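Local coordinates for 1,3,6,8-tetrahydroxynaphthalene synthase (Streptomyces coelicolor, PDB 1U0M), which condenses five malonyl-CoA units into a linear pentaketide and cyclises it to 1,3,6,8-tetrahydroxynaphthalene, a precursor of melanin and naphthoquinones, at the interface of chains A and B. Residues are numbered along the deposited sequence; one frame, centred on the assembly and turned at random. Chains: chain A/B, putative polyketide synthase.

The interface of chains A and B. Residues chain A 220-222, 224-225, 227, 344, 346; chain B 124, 127-128, 134, 136, 138.
The end of strand 214-222 in chain A, the loop after it and the start of strand 346-355 pack against helix 122-129, the loop holding B:Ser134 and B:Thr136, and strand 137-141 of chain B. This is one patch of the two-fold homodimer interface of a thiolase-fold enzyme, and its twin has the chains exchanged. The backbone is pinned where A:Leu222 N donates to B:Ser134 O, 3.0 Å away and nearly straight (168° at the hydrogen). A:Leu222 also supplies the apolar wedge: with CG anti to the backbone N, it forks between two amide side chains, crossing each at about a right angle. Its CD1 lies 3.7 Å from B:Asn128 OD1, and its CD2 lies 3.8 Å from B:Gln138 OE1. On the helix side, A:Glu227 reaches tip to tip toward B:Asn128, planes 38° apart, and its OE2 comes down over the amide face. There OE2 sits 3.0 Å from B:Asn128 OD1, two acceptors side by side and not a bond. As built, the amide also meets like with like: ND2 is 2.8 Å from the backbone donor A:Lys225 N. Exchanging the amide oxygen and nitrogen would probably give A:Lys225 N an acceptor, so the amide may be modelled flipped, but OE2, above the plane, would gain no good hydrogen bond. A:Lys225 NZ makes a weak salt bridge to OE2, which would help hold it in place. An alanine here in place of A:Glu227 would probably uncover one face of the B:Asn128 amide and leave A:Lys225 NZ without this carboxylate partner. At the other end, water 1 links the strands, lying 3.0 Å from the hydroxyl A:Ser220 OG and 3.1 Å from B:Gln138 N. B:Gln138 starts from a crowded first torsion (chi1 37°) and then runs extended toward A:Thr346, whose hydroxyl OG1 donates nearly along the amide C=O axis to B:Gln138 OE1 at 2.6 Å.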
ATOM      1  N   SER A 220      13.100  -7.140   8.327  1.00 65.51           N
ATOM      2  CA  SER A 220      13.307  -5.874   7.651  1.00 64.25           C
ATOM      3  C   SER A 220      14.456  -5.109   8.280  1.00 63.20           C
ATOM      4  O   SER A 220      14.937  -5.461   9.353  1.00 64.87           O
ATOM      5  CB  SER A 220      12.033  -5.028   7.728  1.00 64.37           C
ATOM      6  OG  SER A 220      12.254  -3.724   7.215  1.00 65.02           O
ATOM      7  N   TYR A 221      14.896  -4.059   7.602  1.00 60.73           N
ATOM      8  CA  TYR A 221      15.967  -3.227   8.110  1.00 58.04           C
ATOM      9  C   TYR A 221      15.962  -1.905   7.363  1.00 56.41           C
ATOM     10  O   TYR A 221      16.006  -1.878   6.137  1.00 55.42           O
ATOM     11  CB  TYR A 221      17.324  -3.929   7.957  1.00 57.82           C
ATOM     12  CG  TYR A 221      18.478  -3.055   8.378  1.00 58.46           C
ATOM     13  CD1 TYR A 221      19.090  -2.195   7.467  1.00 59.37           C
ATOM     14  CD2 TYR A 221      18.901  -3.017   9.710  1.00 59.42           C
ATOM     15  CE1 TYR A 221      20.091  -1.309   7.869  1.00 60.71           C
ATOM     16  CE2 TYR A 221      19.899  -2.135  10.127  1.00 59.91           C
ATOM     17  CZ  TYR A 221      20.488  -1.278   9.200  1.00 61.67           C
ATOM     18  OH  TYR A 221      21.449  -0.373   9.602  1.00 62.78           O
ATOM     19  N   LEU A 222      15.904  -0.811   8.114  1.00 56.18           N
ATOM     20  CA  LEU A 222      15.886   0.525   7.532  1.00 55.81           C
ATOM     21  C   LEU A 222      17.207   1.238   7.775  1.00 55.88           C
ATOM     22  O   LEU A 222      17.594   1.468   8.916  1.00 57.21           O
ATOM     23  CB  LEU A 222      14.741   1.341   8.142  1.00 55.16           C
ATOM     24  CG  LEU A 222      14.310   2.672   7.514  1.00 56.82           C
ATOM     25  CD1 LEU A 222      15.399   3.731   7.661  1.00 55.90           C
ATOM     26  CD2 LEU A 222      13.967   2.437   6.046  1.00 57.74           C
ATOM     27  N   PRO A 224      19.294   4.017   8.563  1.00 58.05           N
ATOM     28  CA  PRO A 224      19.076   5.335   9.164  1.00 57.56           C
ATOM     29  C   PRO A 224      19.419   6.507   8.256  1.00 56.65           C
ATOM     30  O   PRO A 224      20.394   6.471   7.505  1.00 56.38           O
ATOM     31  CB  PRO A 224      19.954   5.295  10.407  1.00 58.85           C
ATOM     32  CG  PRO A 224      19.863   3.847  10.812  1.00 59.17           C
ATOM     33  CD  PRO A 224      20.030   3.133   9.487  1.00 58.85           C
ATOM     34  N   LYS A 225      18.598   7.547   8.348  1.00 54.47           N
ATOM     35  CA  LYS A 225      18.752   8.766   7.568  1.00 53.07           C
ATOM     36  C   LYS A 225      19.088   8.602   6.090  1.00 51.41           C
ATOM     37  O   LYS A 225      20.101   9.101   5.612  1.00 53.58           O
ATOM     38  CB  LYS A 225      19.769   9.697   8.239  1.00 53.52           C
ATOM     39  CG  LYS A 225      19.142  10.583   9.308  1.00 54.95           C
ATOM     40  CD  LYS A 225      17.959  11.367   8.721  1.00 53.73           C
ATOM     41  CE  LYS A 225      17.141  12.075   9.796  1.00 53.76           C
ATOM     42  NZ  LYS A 225      15.824  12.565   9.262  1.00 49.75           N
ATOM     43  N   GLU A 227      16.046   8.347   4.026  1.00 40.63           N
ATOM     44  CA  GLU A 227      14.654   8.468   3.587  1.00 40.54           C
ATOM     45  C   GLU A 227      14.496   9.040   2.187  1.00 38.23           C
ATOM     46  O   GLU A 227      13.731   8.505   1.386  1.00 35.93           O
ATOM     47  CB  GLU A 227      13.846   9.329   4.569  1.00 41.06           C
ATOM     48  CG  GLU A 227      13.851   8.811   5.986  1.00 45.14           C
ATOM     49  CD  GLU A 227      14.926   9.458   6.847  1.00 48.17           C
ATOM     50  OE1 GLU A 227      15.995   9.847   6.311  1.00 46.84           O
ATOM     51  OE2 GLU A 227      14.697   9.561   8.071  1.00 49.51           O
ATOM     52  N   GLY A 344      13.454   4.007   1.480  1.00 38.72           N
ATOM     53  CA  GLY A 344      13.582   3.857   2.920  1.00 41.32           C
ATOM     54  C   GLY A 344      14.807   4.541   3.513  1.00 42.98           C
ATOM     55  O   GLY A 344      14.671   5.512   4.261  1.00 42.87           O
ATOM     56  N   THR A 346      14.920   0.832   2.448  1.00 46.80           N
ATOM     57  CA  THR A 346      14.420  -0.396   3.047  1.00 46.90           C
ATOM     58  C   THR A 346      15.012  -1.653   2.436  1.00 47.97           C
ATOM     59  O   THR A 346      15.393  -1.678   1.268  1.00 44.99           O
ATOM     60  CB  THR A 346      12.900  -0.495   2.926  1.00 47.28           C
ATOM     61  OG1 THR A 346      12.300   0.635   3.570  1.00 50.96           O
ATOM     62  CG2 THR A 346      12.395  -1.771   3.585  1.00 47.12           C
TER
ATOM     63  N   ALA B 124       8.985   5.357   7.002  1.00 44.70           N
ATOM     64  CA  ALA B 124      10.439   5.428   6.997  1.00 45.88           C
ATOM     65  C   ALA B 124      10.890   6.608   7.857  1.00 47.05           C
ATOM     66  O   ALA B 124      11.738   6.454   8.735  1.00 48.42           O
ATOM     67  CB  ALA B 124      10.956   5.596   5.573  1.00 44.97           C
ATOM     68  N   ILE B 127      10.120   5.908  11.645  1.00 47.37           N
ATOM     69  CA  ILE B 127      11.142   5.010  12.187  1.00 49.37           C
ATOM     70  C   ILE B 127      12.368   5.763  12.707  1.00 50.48           C
ATOM     71  O   ILE B 127      12.902   5.419  13.753  1.00 50.95           O
ATOM     72  CB  ILE B 127      11.611   3.970  11.130  1.00 48.80           C
ATOM     73  CG1 ILE B 127      10.469   3.020  10.773  1.00 46.81           C
ATOM     74  CG2 ILE B 127      12.804   3.179  11.661  1.00 49.91           C
ATOM     75  CD1 ILE B 127       9.894   2.278  11.950  1.00 47.97           C
ATOM     76  N   ASN B 128      12.792   6.792  11.979  1.00 50.23           N
ATOM     77  CA  ASN B 128      13.954   7.587  12.354  1.00 52.23           C
ATOM     78  C   ASN B 128      13.695   8.595  13.467  1.00 56.06           C
ATOM     79  O   ASN B 128      14.142   8.408  14.601  1.00 57.66           O
ATOM     80  CB  ASN B 128      14.494   8.351  11.147  1.00 50.07           C
ATOM     81  CG  ASN B 128      15.019   7.447  10.075  1.00 49.17           C
ATOM     82  OD1 ASN B 128      14.253   6.829   9.344  1.00 51.88           O
ATOM     83  ND2 ASN B 128      16.337   7.355   9.974  1.00 48.98           N
ATOM     84  N   SER B 134      15.199   0.153  14.392  1.00 60.55           N
ATOM     85  CA  SER B 134      15.755  -0.037  13.055  1.00 59.08           C
ATOM     86  C   SER B 134      15.249  -1.248  12.269  1.00 57.30           C
ATOM     87  O   SER B 134      15.454  -1.335  11.061  1.00 56.77           O
ATOM     88  CB  SER B 134      17.280  -0.097  13.154  1.00 59.24           C
ATOM     89  OG  SER B 134      17.868  -0.338  11.893  1.00 60.89           O
ATOM     90  N   THR B 136      11.923  -2.299  12.498  1.00 55.90           N
ATOM     91  CA  THR B 136      10.468  -2.230  12.456  1.00 56.09           C
ATOM     92  C   THR B 136       9.929  -2.408  11.036  1.00 55.29           C
ATOM     93  O   THR B 136      10.304  -1.673  10.124  1.00 54.94           O
ATOM     94  CB  THR B 136       9.959  -0.879  12.993  1.00 56.21           C
ATOM     95  OG1 THR B 136      10.623  -0.568  14.223  1.00 55.79           O
ATOM     96  CG2 THR B 136       8.453  -0.943  13.232  1.00 56.98           C
ATOM     97  N   GLN B 138       7.367  -2.217   7.920  1.00 51.12           N
ATOM     98  CA  GLN B 138       6.509  -1.124   7.482  1.00 51.44           C
ATOM     99  C   GLN B 138       5.546  -1.523   6.364  1.00 49.72           C
ATOM    100  O   GLN B 138       5.964  -1.858   5.259  1.00 50.03           O
ATOM    101  CB  GLN B 138       7.362   0.080   7.057  1.00 52.21           C
ATOM    102  CG  GLN B 138       8.652  -0.268   6.340  1.00 53.58           C
ATOM    103  CD  GLN B 138       9.505   0.952   6.032  1.00 52.36           C
ATOM    104  OE1 GLN B 138      10.581   0.836   5.457  1.00 53.94           O
ATOM    105  NE2 GLN B 138       9.025   2.124   6.413  1.00 54.06           N
TER
HETATM  106  O   HOH W   1       9.586  -3.101   5.933  1.00 42.89           O